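Local coordinates for protein peroxisomal catalase (Pichia angusta, PDB 2XQ1) that probably protects yeast peroxisomes by breaking down hydrogen peroxide into water and oxygen with a heme cofactor, working as a homotetramer, at residues O[23-28]-O[37-42]; O[102-107]-O[319-324]; O[198-203]-O[254-259]. All coordinates share one frame; numbering follows the deposited sequence.

Contact 1 of 3, residues O[23-28]-O[37-42]; sequences TQRIPL and PPIGPL
P38 starts the contact by doing two things at once. Its ring meets the ring of P27, the two crossing obliquely with P38 CB 3.8 Å from P27 CB, while its carbonyl oxygen receives the guanidinium of R25. R25 NH1 gives a hydrogen bond to P38 O at 3.1 Å, with an N-H...O angle of 157°, and approaches in the carbonyl plane on a lone pair. The R25 chain bends at chi2 and chi3 (-79° and -41°), which turns NE back toward T23 O, 3.0 Å away in a hydrogen bond. Next comes I39, whose side chain lies beside that of R25 and points the same way, with CD1 at the guanidinium edge. I39 O accepts the amide of L28, the L28 N to I39 O distance being 2.9 Å, and P27 CA adds a CH...O contact to the same oxygen. G40 passes close to segment 23-28: G40 CA makes a CH...O contact with I26 O, and R25 CG lies 3.6 Å from G40 N. P41 then brings CD to 3.9 Å from I26 O, and L42 finishes with CD1 4.1 Å from Q24 O. All this belongs to the N-terminal arm, far from the centre of its own chain and packed against other subunits: Y429 of the second subunit lies on R25, and W431 of that subunit on I39. Since P27, P38 and P41 have no N-H to give, carbonyl oxygens do most of the polar work; neutral P38 O and T23 O meet the R25 guanidinium and probably stabilise its charge.

Contact 2 of 3, residues O[102-107]-O[319-324]; sequences FTRFST and AETEQI. With HEM (protoporphyrin IX containing Fe), chain B.
At the edge of the heme pocket, on the wall of the catalase beta-barrel, F102 and the pocket residue R104 of strand 98-107 reach out to T321 and E322 of helix 317-322 and I324 in the loop that follows. R104 is the long arm. With CG anti to the backbone N (chi1 177°) and the chain extended as far as NE, it runs past the heme propionate, R104 CD lying 3.2 Å from heme O1D, and that oxygen sits at the guanidinium edge. From NE a weak hydrogen bond goes to T321 O at 3.4 Å. The stronger polar partner of the guanidinium is the backbone: NH1 bonds to the carbonyl of H67, a predicted active-site residue. R104 NH2 and E322 OE1, of opposite charge, stay 4.1 Å apart, too far for a salt bridge, and the guanidinium and carboxylate planes stand 86° apart; E322 instead pairs with K112. Two residues earlier on the strand, the F102 side chain crosses that of T321 at about a right angle, with T321 OG1 at the ring edge, 3.6 Å from F102 CZ. The tip of I324 comes in obliquely to the same ring, its CD1 3.6 Å from F102 CD1, while I324 CG2 lies 4.1 Å from R104 CD. R104 thus lies between T321 and the propionate; R64 and R357 hydrogen-bond to the heme. Strand 98-107 is antiparallel to strands 70-79 and 122-130 on its two sides; the helix follows strand 303-312, itself paired with 70-79.

Contact 3 of 3, residues O[198-203]-O[254-259]; sequences PASYRT and TRDLWE
D256 OD2 comes at the edge of the R202 guanidinium, tilted 29° out of its plane. The two planar groups are turned 59° from each other, and NH1 is the nitrogen that bonds the carboxylate, at 2.9 Å from D256 OD2 in a bent hydrogen bond (137°) within a salt bridge. OD2 uses its syn lone pair, an approach from the side of OD1, which lies 3.0 Å from R202 NH1. The other flat group, the Y201 ring, comes obliquely to the start of the helix segment, with Y201 CE2 4.4 Å from T254 N. D256 carries its CG anti to the backbone N, directed at the loop, where S200 CB also approaches OD2. S200 OG in turn takes weak bonds from the amides of R202 and T203, which probably help to hold the loop that presents R202. Beside the salt bridge, R202 CG lies 4.4 Å from L257 CD1, and R202 NH2 has a long, weak ion pair with D265. An alanine at R202 would probably leave the D256 carboxylate without its charged mate and L257 with less cover from the loop. The loop runs from helix 185-192 to strand 206-207 and lies against helix 252-263; Y201 stacks on F105 of strand 98-107 and touches A71 of strand 70-79, so this turn joins the helix to the barrel, while L168 of the second subunit packs on T254.

Contacts 2 and 3 belong to the body of the subunit, their centres 14 Å apart, and they touch: F105 of contact 2 lies against both segments of contact 3. Contact 3 is nested within the chain loop that contact 2 closes. Contact 2 is nearest the centre of the chain, beside the heme, its arginine bonded to backbone oxygens, one of them weakly; contact 3 lies further out, where a true salt bridge joins two partly exposed side chains. Contact 1 stands apart, about 27 Å from contact 2 between nearest atoms, on the arm. It too is buried, largely with help from neighbouring subunits, and joins two nearby parts of the arm through carbonyl oxygens and proline packing.

Contact 1 of 3, residues O[23-28]-O[37-42]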
# COMPACT_ATOMS: atom_id res chain seq x y z
N THR O 23 -22.95 -6.34 20.75
CA THR O 23 -21.54 -6.10 21.07
C THR O 23 -21.30 -6.34 22.54
O THR O 23 -22.19 -6.12 23.35
CB THR O 23 -21.10 -4.66 20.73
OG1 THR O 23 -22.15 -3.73 21.06
CG2 THR O 23 -20.79 -4.54 19.26
N GLN O 24 -20.10 -6.78 22.87
CA GLN O 24 -19.74 -7.08 24.26
C GLN O 24 -19.48 -5.87 25.15
O GLN O 24 -18.81 -4.92 24.73
CB GLN O 24 -18.53 -7.99 24.28
CG GLN O 24 -18.95 -9.45 24.28
CD GLN O 24 -17.85 -10.39 23.81
OE1 GLN O 24 -17.96 -10.96 22.73
NE2 GLN O 24 -16.79 -10.54 24.59
N ARG O 25 -20.02 -5.91 26.37
CA ARG O 25 -19.69 -4.92 27.40
C ARG O 25 -19.84 -5.49 28.81
O ARG O 25 -20.49 -6.52 29.02
CB ARG O 25 -20.53 -3.64 27.22
CG ARG O 25 -21.92 -3.67 27.84
CD ARG O 25 -22.95 -4.41 27.00
NE ARG O 25 -22.84 -4.15 25.57
CZ ARG O 25 -23.34 -3.08 24.95
NH1 ARG O 25 -24.00 -2.13 25.61
NH2 ARG O 25 -23.16 -2.96 23.63
N ILE O 26 -19.20 -4.83 29.78
CA ILE O 26 -19.47 -5.10 31.18
C ILE O 26 -20.31 -3.92 31.62
O ILE O 26 -19.91 -2.77 31.39
CB ILE O 26 -18.17 -5.17 32.01
CG1 ILE O 26 -17.33 -6.38 31.59
CG2 ILE O 26 -18.48 -5.25 33.51
CD1 ILE O 26 -15.95 -6.42 32.23
N PRO O 27 -21.49 -4.17 32.21
CA PRO O 27 -22.44 -3.10 32.55
C PRO O 27 -22.11 -2.31 33.81
O PRO O 27 -21.57 -2.87 34.76
CB PRO O 27 -23.76 -3.85 32.78
CG PRO O 27 -23.46 -5.31 32.54
CD PRO O 27 -21.99 -5.50 32.58
N LEU O 28 -22.42 -1.01 33.79
CA LEU O 28 -22.39 -0.17 34.99
C LEU O 28 -23.38 -0.72 35.99
O LEU O 28 -24.43 -1.27 35.60
CB LEU O 28 -22.84 1.24 34.66
CG LEU O 28 -21.93 2.21 33.91
CD1 LEU O 28 -22.75 3.29 33.24
CD2 LEU O 28 -20.93 2.82 34.87
N PRO O 37 -30.24 0.39 31.20
CA PRO O 37 -29.84 -0.59 30.21
C PRO O 37 -28.38 -0.93 30.46
O PRO O 37 -27.64 -0.07 30.96
CB PRO O 37 -30.04 0.15 28.88
CG PRO O 37 -29.80 1.56 29.20
CD PRO O 37 -30.23 1.77 30.65
N PRO O 38 -27.96 -2.17 30.16
CA PRO O 38 -26.58 -2.60 30.46
C PRO O 38 -25.52 -2.00 29.52
O PRO O 38 -25.20 -2.56 28.46
CB PRO O 38 -26.65 -4.13 30.35
CG PRO O 38 -27.81 -4.40 29.42
CD PRO O 38 -28.79 -3.26 29.59
N ILE O 39 -24.98 -0.85 29.91
CA ILE O 39 -23.98 -0.13 29.11
C ILE O 39 -22.62 -0.20 29.80
O ILE O 39 -22.53 -0.17 31.02
CB ILE O 39 -24.38 1.36 28.88
CG1 ILE O 39 -25.80 1.48 28.34
CG2 ILE O 39 -23.38 2.06 27.97
CD1 ILE O 39 -26.00 0.90 26.95
N GLY O 40 -21.56 -0.29 29.01
CA GLY O 40 -20.21 -0.28 29.54
C GLY O 40 -19.22 -0.09 28.42
O GLY O 40 -19.60 -0.06 27.23
N PRO O 41 -17.93 0.05 28.77
CA PRO O 41 -16.88 0.20 27.75
C PRO O 41 -16.82 -1.01 26.81
O PRO O 41 -17.08 -2.15 27.25
CB PRO O 41 -15.58 0.27 28.58
CG PRO O 41 -15.99 0.40 29.99
CD PRO O 41 -17.36 -0.15 30.11
N LEU O 42 -16.49 -0.75 25.55
CA LEU O 42 -16.40 -1.80 24.56
C LEU O 42 -15.07 -2.53 24.74
O LEU O 42 -14.09 -1.92 25.16
CB LEU O 42 -16.57 -1.23 23.16
CG LEU O 42 -17.98 -1.17 22.53
CD1 LEU O 42 -19.11 -0.99 23.54
CD2 LEU O 42 -18.07 -0.13 21.40

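Contact 2 of 3, residues O[102-107]-O[319-324]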
# COMPACT_ATOMS: atom_id res chain seq x y z
N PHE O 102 -15.90 -7.73 -22.16
CA PHE O 102 -16.45 -6.82 -21.18
C PHE O 102 -16.18 -5.42 -21.63
O PHE O 102 -15.07 -5.09 -22.04
CB PHE O 102 -15.84 -7.04 -19.82
CG PHE O 102 -16.55 -6.31 -18.73
CD1 PHE O 102 -16.38 -4.92 -18.58
CD2 PHE O 102 -17.39 -6.99 -17.86
CE1 PHE O 102 -17.03 -4.19 -17.58
CE2 PHE O 102 -18.06 -6.29 -16.84
CZ PHE O 102 -17.88 -4.86 -16.70
N THR O 103 -17.19 -4.58 -21.56
CA THR O 103 -17.01 -3.21 -21.94
C THR O 103 -17.33 -2.31 -20.78
O THR O 103 -18.28 -2.58 -20.03
CB THR O 103 -17.91 -2.87 -23.09
OG1 THR O 103 -17.42 -3.54 -24.24
CG2 THR O 103 -17.95 -1.34 -23.35
N ARG O 104 -16.52 -1.26 -20.62
CA ARG O 104 -16.78 -0.25 -19.60
C ARG O 104 -16.80 1.11 -20.29
O ARG O 104 -15.88 1.46 -21.03
CB ARG O 104 -15.77 -0.32 -18.45
CG ARG O 104 -15.95 0.75 -17.37
CD ARG O 104 -14.80 0.73 -16.31
NE ARG O 104 -15.23 1.38 -15.07
CZ ARG O 104 -15.05 2.67 -14.75
NH1 ARG O 104 -14.39 3.54 -15.55
NH2 ARG O 104 -15.55 3.09 -13.60
N PHE O 105 -17.89 1.84 -20.05
CA PHE O 105 -18.12 3.17 -20.62
C PHE O 105 -17.89 4.14 -19.52
O PHE O 105 -18.15 3.81 -18.36
CB PHE O 105 -19.57 3.35 -21.07
CG PHE O 105 -20.02 2.39 -22.14
CD1 PHE O 105 -19.51 2.47 -23.43
CD2 PHE O 105 -20.94 1.41 -21.87
CE1 PHE O 105 -19.91 1.61 -24.40
CE2 PHE O 105 -21.33 0.55 -22.85
CZ PHE O 105 -20.81 0.66 -24.12
N SER O 106 -17.45 5.35 -19.87
CA SER O 106 -16.98 6.32 -18.87
C SER O 106 -17.02 7.72 -19.38
O SER O 106 -17.10 7.94 -20.60
CB SER O 106 -15.52 6.04 -18.50
OG SER O 106 -14.83 5.32 -19.54
N THR O 107 -16.98 8.67 -18.45
CA THR O 107 -16.72 10.08 -18.75
C THR O 107 -15.26 10.30 -18.43
O THR O 107 -14.62 9.40 -17.92
CB THR O 107 -17.56 11.03 -17.89
OG1 THR O 107 -17.30 10.77 -16.49
CG2 THR O 107 -19.05 10.88 -18.22
N ALA O 319 -16.56 -5.52 -7.71
CA ALA O 319 -15.61 -6.59 -7.98
C ALA O 319 -15.29 -6.67 -9.45
O ALA O 319 -14.19 -7.11 -9.83
CB ALA O 319 -16.18 -7.91 -7.50
N GLU O 320 -16.25 -6.26 -10.28
CA GLU O 320 -16.15 -6.45 -11.71
C GLU O 320 -16.00 -5.16 -12.47
O GLU O 320 -14.97 -4.95 -13.12
CB GLU O 320 -17.34 -7.24 -12.23
CG GLU O 320 -17.36 -8.68 -11.71
CD GLU O 320 -18.63 -9.45 -12.11
OE1 GLU O 320 -19.65 -9.30 -11.39
OE2 GLU O 320 -18.60 -10.20 -13.12
N THR O 321 -17.00 -4.28 -12.41
CA THR O 321 -16.84 -2.97 -13.10
C THR O 321 -15.72 -2.10 -12.51
O THR O 321 -14.94 -1.50 -13.25
CB THR O 321 -18.14 -2.16 -13.18
OG1 THR O 321 -19.13 -2.94 -13.88
CG2 THR O 321 -17.91 -0.91 -13.97
N GLU O 322 -15.63 -2.03 -11.19
CA GLU O 322 -14.72 -1.09 -10.59
C GLU O 322 -13.27 -1.53 -10.76
O GLU O 322 -12.41 -0.68 -11.08
CB GLU O 322 -15.08 -0.87 -9.13
CG GLU O 322 -14.26 0.21 -8.43
CD GLU O 322 -14.45 1.66 -8.98
OE1 GLU O 322 -15.49 1.94 -9.65
OE2 GLU O 322 -13.55 2.51 -8.75
N GLN O 323 -13.00 -2.84 -10.56
CA GLN O 323 -11.64 -3.40 -10.49
C GLN O 323 -11.04 -3.77 -11.85
O GLN O 323 -9.88 -4.16 -11.96
CB GLN O 323 -11.59 -4.63 -9.56
CG GLN O 323 -11.63 -4.30 -8.08
CD GLN O 323 -11.43 -5.51 -7.19
OE1 GLN O 323 -11.83 -6.63 -7.54
NE2 GLN O 323 -10.85 -5.29 -6.02
N ILE O 324 -11.84 -3.68 -12.91
CA ILE O 324 -11.35 -4.15 -14.19
C ILE O 324 -10.26 -3.20 -14.69
O ILE O 324 -10.34 -1.97 -14.50
CB ILE O 324 -12.48 -4.32 -15.22
CG1 ILE O 324 -11.95 -4.94 -16.51
CG2 ILE O 324 -13.19 -3.00 -15.48
CD1 ILE O 324 -13.03 -5.47 -17.46
CHA HEM B . -7.99 5.70 -18.55
CHB HEM B . -3.57 7.56 -19.17
CHC HEM B . -5.02 9.18 -23.51
CHD HEM B . -8.95 6.33 -23.30
C1A HEM B . -6.72 6.09 -18.30
C2A HEM B . -6.05 5.97 -17.02
C3A HEM B . -4.81 6.50 -17.20
C4A HEM B . -4.67 6.96 -18.59
CMA HEM B . -3.71 6.59 -16.12
CAA HEM B . -6.64 5.32 -15.73
CBA HEM B . -6.67 3.79 -15.91
CGA HEM B . -6.81 2.98 -14.64
O1A HEM B . -6.58 3.58 -13.54
O2A HEM B . -7.13 1.74 -14.71
C1B HEM B . -3.55 8.20 -20.40
C2B HEM B . -2.45 8.93 -21.01
C3B HEM B . -2.85 9.38 -22.20
C4B HEM B . -4.21 8.94 -22.41
CMB HEM B . -1.08 9.16 -20.36
CAB HEM B . -2.05 10.21 -23.20
CBB HEM B . -0.73 10.16 -23.21
C1C HEM B . -6.13 8.45 -23.89
C2C HEM B . -6.69 8.33 -25.22
C3C HEM B . -7.76 7.54 -25.15
C4C HEM B . -7.95 7.14 -23.79
CMC HEM B . -6.13 9.01 -26.49
CAC HEM B . -8.63 7.12 -26.33
CBC HEM B . -8.01 6.35 -27.24
C1D HEM B . -9.11 5.92 -21.98
C2D HEM B . -10.20 5.14 -21.44
C3D HEM B . -9.89 4.95 -19.96
C4D HEM B . -8.63 5.63 -19.75
CMD HEM B . -11.44 4.58 -22.17
CAD HEM B . -10.75 4.19 -18.94
CBD HEM B . -10.63 2.69 -19.09
CGD HEM B . -11.60 2.05 -18.12
O1D HEM B . -12.83 2.07 -18.48
O2D HEM B . -11.13 1.57 -17.04
NA HEM B . -5.87 6.68 -19.21
NB HEM B . -4.59 8.23 -21.30
NC HEM B . -6.93 7.72 -23.05
ND HEM B . -8.22 6.19 -20.95
FE HEM B . -6.39 7.20 -21.15

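Contact 3 of 3, residues O[198-203]-O[254-259]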
# COMPACT_ATOMS: atom_id res chain seq x y z
N PRO O 198 -23.69 12.89 -25.00
CA PRO O 198 -24.52 11.81 -25.55
C PRO O 198 -25.71 11.52 -24.64
O PRO O 198 -25.66 11.86 -23.45
CB PRO O 198 -23.57 10.62 -25.56
CG PRO O 198 -22.20 11.24 -25.57
CD PRO O 198 -22.33 12.41 -24.67
N ALA O 199 -26.75 10.90 -25.21
CA ALA O 199 -28.00 10.55 -24.50
C ALA O 199 -27.75 9.39 -23.57
O ALA O 199 -28.10 9.44 -22.39
CB ALA O 199 -29.10 10.21 -25.47
N SER O 200 -27.14 8.35 -24.12
CA SER O 200 -26.76 7.21 -23.31
C SER O 200 -25.46 6.68 -23.87
O SER O 200 -24.99 7.18 -24.89
CB SER O 200 -27.83 6.12 -23.40
OG SER O 200 -27.86 5.50 -24.69
N TYR O 201 -24.90 5.67 -23.21
CA TYR O 201 -23.80 4.92 -23.80
C TYR O 201 -24.24 4.07 -25.00
O TYR O 201 -23.42 3.70 -25.84
CB TYR O 201 -23.18 3.99 -22.77
CG TYR O 201 -22.60 4.66 -21.58
CD1 TYR O 201 -21.69 5.68 -21.71
CD2 TYR O 201 -22.95 4.24 -20.31
CE1 TYR O 201 -21.14 6.28 -20.58
CE2 TYR O 201 -22.41 4.84 -19.17
CZ TYR O 201 -21.51 5.85 -19.31
OH TYR O 201 -20.99 6.43 -18.18
N ARG O 202 -25.52 3.70 -25.06
CA ARG O 202 -26.00 2.83 -26.13
C ARG O 202 -25.97 3.57 -27.46
O ARG O 202 -25.87 2.95 -28.50
CB ARG O 202 -27.40 2.32 -25.82
CG ARG O 202 -27.40 1.15 -24.89
CD ARG O 202 -28.53 1.26 -23.87
NE ARG O 202 -29.84 0.99 -24.44
CZ ARG O 202 -30.81 1.88 -24.57
NH1 ARG O 202 -30.65 3.14 -24.17
NH2 ARG O 202 -31.96 1.51 -25.09
N THR O 203 -26.01 4.90 -27.40
CA THR O 203 -26.13 5.73 -28.59
C THR O 203 -24.86 6.57 -28.91
O THR O 203 -24.95 7.76 -29.29
CB THR O 203 -27.36 6.66 -28.50
OG1 THR O 203 -27.20 7.59 -27.43
CG2 THR O 203 -28.63 5.85 -28.31
N THR O 254 -25.80 5.14 -16.42
CA THR O 254 -25.57 3.86 -15.79
C THR O 254 -26.87 3.07 -15.73
O THR O 254 -26.89 1.91 -16.13
CB THR O 254 -24.99 4.03 -14.39
OG1 THR O 254 -23.69 4.62 -14.50
CG2 THR O 254 -24.88 2.67 -13.67
N ARG O 255 -27.92 3.73 -15.24
CA ARG O 255 -29.25 3.16 -15.09
C ARG O 255 -29.74 2.68 -16.45
O ARG O 255 -30.22 1.56 -16.59
CB ARG O 255 -30.18 4.20 -14.49
CG ARG O 255 -31.64 3.81 -14.42
CD ARG O 255 -32.44 4.79 -13.59
NE ARG O 255 -32.30 4.47 -12.16
CZ ARG O 255 -31.64 5.21 -11.27
NH1 ARG O 255 -31.04 6.35 -11.63
NH2 ARG O 255 -31.58 4.81 -9.99
N ASP O 256 -29.58 3.54 -17.45
CA ASP O 256 -30.04 3.30 -18.79
C ASP O 256 -29.46 2.00 -19.31
O ASP O 256 -30.18 1.19 -19.86
CB ASP O 256 -29.61 4.44 -19.68
CG ASP O 256 -29.94 4.21 -21.13
OD1 ASP O 256 -31.11 4.49 -21.50
OD2 ASP O 256 -29.04 3.75 -21.88
N LEU O 257 -28.15 1.81 -19.13
CA LEU O 257 -27.51 0.63 -19.66
C LEU O 257 -27.93 -0.60 -18.91
O LEU O 257 -28.17 -1.65 -19.51
CB LEU O 257 -26.00 0.77 -19.66
CG LEU O 257 -25.22 -0.50 -20.04
CD1 LEU O 257 -25.42 -0.86 -21.51
CD2 LEU O 257 -23.74 -0.35 -19.72
N TRP O 258 -28.03 -0.49 -17.58
CA TRP O 258 -28.37 -1.65 -16.77
C TRP O 258 -29.77 -2.14 -17.10
O TRP O 258 -29.97 -3.36 -17.27
CB TRP O 258 -28.27 -1.33 -15.30
CG TRP O 258 -28.03 -2.56 -14.51
CD1 TRP O 258 -26.81 -3.15 -14.24
CD2 TRP O 258 -29.01 -3.38 -13.88
NE1 TRP O 258 -26.98 -4.29 -13.48
CE2 TRP O 258 -28.33 -4.45 -13.24
CE3 TRP O 258 -30.42 -3.31 -13.78
CZ2 TRP O 258 -29.00 -5.46 -12.52
CZ3 TRP O 258 -31.11 -4.31 -13.05
CH2 TRP O 258 -30.39 -5.37 -12.42
N GLU O 259 -30.70 -1.18 -17.23
CA GLU O 259 -32.11 -1.46 -17.54
C GLU O 259 -32.35 -2.03 -18.94
O GLU O 259 -33.10 -2.99 -19.09
CB GLU O 259 -32.99 -0.25 -17.28
CG GLU O 259 -33.46 -0.20 -15.83
CD GLU O 259 -34.17 1.08 -15.50
OE1 GLU O 259 -34.55 1.82 -16.43
OE2 GLU O 259 -34.33 1.36 -14.30